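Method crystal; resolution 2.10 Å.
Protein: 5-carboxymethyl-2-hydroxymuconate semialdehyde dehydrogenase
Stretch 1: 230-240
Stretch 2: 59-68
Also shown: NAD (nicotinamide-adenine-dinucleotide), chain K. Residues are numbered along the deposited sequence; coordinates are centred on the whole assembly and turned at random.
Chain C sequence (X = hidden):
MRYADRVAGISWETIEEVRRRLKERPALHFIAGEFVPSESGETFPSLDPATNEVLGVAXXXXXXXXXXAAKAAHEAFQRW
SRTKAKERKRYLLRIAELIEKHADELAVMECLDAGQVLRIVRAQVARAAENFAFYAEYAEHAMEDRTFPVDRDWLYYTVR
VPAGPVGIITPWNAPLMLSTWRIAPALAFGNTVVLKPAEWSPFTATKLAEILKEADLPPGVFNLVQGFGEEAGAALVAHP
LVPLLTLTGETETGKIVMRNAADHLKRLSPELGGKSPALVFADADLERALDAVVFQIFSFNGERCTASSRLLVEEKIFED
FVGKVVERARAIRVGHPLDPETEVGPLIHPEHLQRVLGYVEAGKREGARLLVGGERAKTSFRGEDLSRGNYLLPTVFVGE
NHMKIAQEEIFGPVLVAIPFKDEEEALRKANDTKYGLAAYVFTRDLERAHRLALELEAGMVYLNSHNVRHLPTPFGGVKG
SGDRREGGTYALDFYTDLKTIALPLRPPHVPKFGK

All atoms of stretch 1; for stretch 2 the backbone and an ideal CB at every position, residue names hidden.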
# COMPACT_ATOMS: atom_id res chain seq x y z
N GLU C 230 -1.79 32.87 -24.70
CA GLU C 230 -2.31 32.58 -26.03
C GLU C 230 -1.22 32.34 -27.06
O GLU C 230 -1.49 31.81 -28.14
CB GLU C 230 -3.22 33.72 -26.49
CG GLU C 230 -4.63 33.65 -25.95
CD GLU C 230 -5.46 34.88 -26.28
OE1 GLU C 230 -5.37 35.38 -27.43
OE2 GLU C 230 -6.21 35.35 -25.40
N GLU C 231 0.01 32.71 -26.74
CA GLU C 231 1.11 32.51 -27.67
C GLU C 231 1.99 31.33 -27.25
O GLU C 231 1.80 30.22 -27.73
CB GLU C 231 1.93 33.80 -27.80
CG GLU C 231 1.11 34.97 -28.36
CD GLU C 231 1.88 36.28 -28.50
OE1 GLU C 231 1.26 37.26 -28.95
OE2 GLU C 231 3.09 36.34 -28.16
N ALA C 232 2.94 31.57 -26.36
CA ALA C 232 3.81 30.50 -25.90
C ALA C 232 3.02 29.39 -25.19
O ALA C 232 3.29 28.21 -25.38
CB ALA C 232 4.87 31.06 -24.96
N GLY C 233 2.05 29.79 -24.37
CA GLY C 233 1.25 28.81 -23.65
C GLY C 233 0.52 27.84 -24.56
O GLY C 233 0.68 26.62 -24.45
N ALA C 234 -0.31 28.37 -25.45
CA ALA C 234 -1.08 27.54 -26.36
C ALA C 234 -0.18 26.71 -27.27
O ALA C 234 -0.54 25.61 -27.66
CB ALA C 234 -2.02 28.39 -27.20
N ALA C 235 1.00 27.24 -27.62
CA ALA C 235 1.91 26.50 -28.49
C ALA C 235 2.45 25.27 -27.74
O ALA C 235 2.64 24.21 -28.34
CB ALA C 235 3.06 27.39 -28.94
N LEU C 236 2.70 25.43 -26.45
CA LEU C 236 3.21 24.32 -25.64
C LEU C 236 2.14 23.23 -25.51
O LEU C 236 2.42 22.04 -25.63
CB LEU C 236 3.65 24.81 -24.26
CG LEU C 236 4.16 23.77 -23.25
CD1 LEU C 236 5.26 22.92 -23.87
CD2 LEU C 236 4.67 24.47 -22.00
N VAL C 237 0.90 23.66 -25.27
CA VAL C 237 -0.20 22.71 -25.13
C VAL C 237 -0.42 21.93 -26.42
O VAL C 237 -0.75 20.75 -26.40
CB VAL C 237 -1.51 23.43 -24.75
CG1 VAL C 237 -2.67 22.45 -24.72
CG2 VAL C 237 -1.35 24.09 -23.38
N ALA C 238 -0.22 22.60 -27.55
CA ALA C 238 -0.42 21.96 -28.85
C ALA C 238 0.73 21.12 -29.35
O ALA C 238 0.54 20.30 -30.25
CB ALA C 238 -0.75 23.03 -29.89
N HIS C 239 1.93 21.28 -28.79
CA HIS C 239 3.08 20.53 -29.29
C HIS C 239 3.03 19.03 -29.07
O HIS C 239 2.88 18.55 -27.95
CB HIS C 239 4.38 21.09 -28.71
CG HIS C 239 5.57 20.80 -29.57
ND1 HIS C 239 6.03 19.52 -29.80
CD2 HIS C 239 6.36 21.63 -30.31
CE1 HIS C 239 7.05 19.57 -30.65
NE2 HIS C 239 7.26 20.83 -30.97
N PRO C 240 3.18 18.26 -30.17
CA PRO C 240 3.16 16.79 -30.18
C PRO C 240 4.27 16.08 -29.41
O PRO C 240 4.17 14.87 -29.17
CB PRO C 240 3.17 16.46 -31.67
CG PRO C 240 3.96 17.57 -32.27
CD PRO C 240 3.42 18.79 -31.52
N UNK C 59 11.77 37.94 -22.79
CA UNK C 59 11.64 37.53 -24.19
C UNK C 59 10.22 37.05 -24.48
O UNK C 59 9.63 36.29 -23.70
CB UNK C 59 12.65 36.43 -24.52
N UNK C 60 9.66 37.49 -25.60
CA UNK C 60 8.31 37.12 -25.98
C UNK C 60 8.34 35.87 -26.85
O UNK C 60 8.43 35.95 -28.07
CB UNK C 60 7.62 38.27 -26.71
N UNK C 61 8.26 34.71 -26.20
CA UNK C 61 8.31 33.44 -26.92
C UNK C 61 7.05 33.07 -27.68
O UNK C 61 5.94 33.40 -27.27
CB UNK C 61 8.63 32.32 -25.93
N UNK C 62 7.25 32.37 -28.79
CA UNK C 62 6.14 31.94 -29.62
C UNK C 62 6.31 30.49 -30.06
O UNK C 62 7.10 29.76 -29.48
CB UNK C 62 6.01 32.85 -30.84
N UNK C 63 5.57 30.09 -31.10
CA UNK C 63 5.62 28.74 -31.62
C UNK C 63 7.03 28.22 -31.88
O UNK C 63 7.32 27.06 -31.60
CB UNK C 63 4.81 28.67 -32.92
N UNK C 64 7.88 29.08 -32.42
CA UNK C 64 9.26 28.70 -32.72
C UNK C 64 10.11 28.39 -31.50
O UNK C 64 10.87 27.43 -31.49
CB UNK C 64 9.93 29.82 -33.52
N UNK C 65 9.99 29.22 -30.47
CA UNK C 65 10.76 28.99 -29.26
C UNK C 65 10.22 27.74 -28.57
O UNK C 65 10.98 26.91 -28.05
CB UNK C 65 10.70 30.20 -28.33
N UNK C 66 8.90 27.59 -28.58
CA UNK C 66 8.28 26.42 -27.96
C UNK C 66 8.71 25.15 -28.70
O UNK C 66 9.02 24.14 -28.07
CB UNK C 66 6.76 26.55 -27.96
N UNK C 67 8.75 25.21 -30.03
CA UNK C 67 9.14 24.04 -30.82
C UNK C 67 10.56 23.61 -30.46
O UNK C 67 10.83 22.42 -30.26
CB UNK C 67 9.04 24.34 -32.32
N UNK C 68 11.48 24.57 -30.35
CA UNK C 68 12.85 24.26 -29.99
C UNK C 68 12.95 23.68 -28.57
O UNK C 68 13.72 22.75 -28.33
CB UNK C 68 13.71 25.52 -30.11
PA NAD K . -4.31 32.03 -15.94
O1A NAD K . -4.72 32.94 -17.00
O2A NAD K . -4.98 30.72 -16.04
O5B NAD K . -2.71 31.72 -15.92
C5B NAD K . -2.11 30.40 -15.71
C4B NAD K . -1.18 30.12 -16.88
O4B NAD K . -2.07 29.90 -17.99
C3B NAD K . -0.30 31.32 -17.32
O3B NAD K . 1.09 30.94 -17.36
C2B NAD K . -0.89 31.69 -18.69
O2B NAD K . 0.09 32.25 -19.60
C1B NAD K . -1.46 30.36 -19.14
N9A NAD K . -2.49 30.52 -20.15
C8A NAD K . -3.50 31.46 -20.25
N7A NAD K . -4.28 31.31 -21.34
C5A NAD K . -3.72 30.19 -21.97
C6A NAD K . -4.07 29.50 -23.19
N6A NAD K . -5.09 29.86 -23.97
N1A NAD K . -3.29 28.40 -23.52
C2A NAD K . -2.23 28.03 -22.70
N3A NAD K . -1.83 28.60 -21.57
C4A NAD K . -2.62 29.69 -21.25
O3 NAD K . -4.58 32.72 -14.61
PN NAD K . -3.79 33.26 -13.35
O1N NAD K . -4.20 34.67 -13.20
O2N NAD K . -2.35 33.02 -13.54
O5D NAD K . -4.57 32.35 -12.37
C5D NAD K . -4.77 32.54 -10.99
C4D NAD K . -5.64 31.33 -10.80
O4D NAD K . -4.87 30.14 -10.53
C3D NAD K . -6.76 31.44 -9.78
O3D NAD K . -8.04 31.04 -10.30
C2D NAD K . -6.22 30.55 -8.66
O2D NAD K . -7.30 30.04 -7.85
C1D NAD K . -5.47 29.50 -9.45
N1N NAD K . -4.47 28.78 -8.65
C2N NAD K . -4.86 27.48 -8.34
C3N NAD K . -3.97 26.74 -7.57
C7N NAD K . -4.28 25.32 -7.14
O7N NAD K . -3.46 24.72 -6.47
N7N NAD K . -5.45 24.75 -7.49
C4N NAD K . -2.69 27.31 -7.12
C5N NAD K . -2.42 28.65 -7.52
C6N NAD K . -3.25 29.44 -8.27

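Position 59 has extended backbone angles (-57/135), and no atom of stretch 1 lies within 5.5 Å of its ideal CB. Stretch 1 therefore sets no preference; the residue is Ala59.

At position 60 CA-to-CB points sideways, but the ideal CB is 5.1 Å from Glu231 OE2. A carboxylate within reach of a long side chain favours a donor, Lys or Arg, or Gln without the charge. The deposited residue is Arg60, extended with chi1 to chi3 all t. Its guanidinium meets the carboxylate edge-on in a two-pronged salt bridge: NE donates to Glu231 OE2 (2.9 Å, 171°) and NH2 to Glu231 OE1 (2.6 Å, 167°).

At position 61 the ideal CB would lie 4.1 Å from Ala232 CB, close but not clashing, and phi/psi of -75/148 is open to most residues. Small residues would suit, and Gly61 is found. Its backbone does the work: Gly61 O lies 3.5 Å from Ala232 CB, and a water donates both to Gly61 O and to Glu231 OE2 (2.8 Å each).

Position 62 immediately precedes a helix. Its phi/psi of -136/-162 is extended, and a CB would point away with room to spare, so Ser, Thr, Asp or Asn would be plausible caps as well as Gly. It is Gly62, whose N donates to the side chain at position 65.

At position 63, in the first helical turn, CA-to-CB points sideways, 4.5 Å from Ala235 CB. Many residues would fit, acidic ones suiting a helix N-terminus. Glu63 packs its CA 3.9 Å from Ala235 CB.

Position 64 points away and is unconstrained by stretch 1; it is Arg64. No atom of stretch 1 lies within 5.5 Å of the ideal CB at position 65, so stretch 1 sets no preference; an acceptor long enough to reach back to the amide of Gly62, such as Glu or Gln, would be useful. It is Glu65, and Gly62 N donates to Glu65 OE2 (2.7 Å, 154°).

Position 66 points toward stretch 1, its ideal CB 3.9 Å from Ala235 CB, 4.5 Å from Leu236 N and 4.6 Å from Ala232 O. This apolar, close-packed site suits Val, Ile or Ala. Val66 (chi1 t) uses both methyls: CG2 lies 3.8 Å from Ala235 CB and 4.2 Å from Ala232 CB, while CG1 lies 4.1 Å from Leu236 CB. The helix axes approach to 8.7 Å, a separation compatible with the alanines here.

At position 67 CA-to-CB is sideways, with the ideal CB 4.2 Å from His239 NE2. A short acceptor, Asp or Asn, would suit, perhaps Ser. Asp67, with chi1 t, accepts through OD1 from His239 NE2 (2.8 Å, 161°), near the ring plane.

Position 68 points away, leaving the choice open; it is Arg68.

Stretch 2 (59-68) ARGGEREVDR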
# COMPACT_ATOMS: atom_id res chain seq x y z
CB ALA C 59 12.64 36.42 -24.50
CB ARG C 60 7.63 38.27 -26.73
CG ARG C 60 6.18 38.02 -27.07
CD ARG C 60 5.52 39.29 -27.58
NE ARG C 60 4.13 39.08 -27.96
CZ ARG C 60 3.31 40.04 -28.35
NH1 ARG C 60 3.73 41.30 -28.41
NH2 ARG C 60 2.06 39.76 -28.69
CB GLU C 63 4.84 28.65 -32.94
CG GLU C 63 3.38 29.01 -32.83
CD GLU C 63 2.65 28.86 -34.16
OE1 GLU C 63 1.45 29.22 -34.22
OE2 GLU C 63 3.27 28.39 -35.14
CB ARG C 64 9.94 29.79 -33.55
CG ARG C 64 9.68 29.68 -35.04
CD ARG C 64 10.38 30.79 -35.81
NE ARG C 64 10.55 30.42 -37.21
CZ ARG C 64 11.37 29.46 -37.64
NH1 ARG C 64 12.11 28.78 -36.77
NH2 ARG C 64 11.46 29.20 -38.93
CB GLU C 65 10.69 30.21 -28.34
CG GLU C 65 11.44 31.44 -28.88
CD GLU C 65 10.75 32.10 -30.07
OE1 GLU C 65 11.45 32.76 -30.87
OE2 GLU C 65 9.50 31.98 -30.21
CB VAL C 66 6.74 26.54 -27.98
CG1 VAL C 66 6.09 25.21 -27.56
CG2 VAL C 66 6.31 27.65 -27.03
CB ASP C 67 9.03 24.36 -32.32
CG ASP C 67 9.38 23.17 -33.19
OD1 ASP C 67 8.81 22.07 -32.99
OD2 ASP C 67 10.23 23.32 -34.09
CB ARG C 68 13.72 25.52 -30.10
CG ARG C 68 14.01 25.95 -31.53
CD ARG C 68 14.50 27.40 -31.60
NE ARG C 68 15.72 27.62 -30.83
CZ ARG C 68 16.24 28.81 -30.57
NH1 ARG C 68 15.65 29.91 -31.02
NH2 ARG C 68 17.36 28.91 -29.86
O HOH W 1 4.54 35.41 -25.95
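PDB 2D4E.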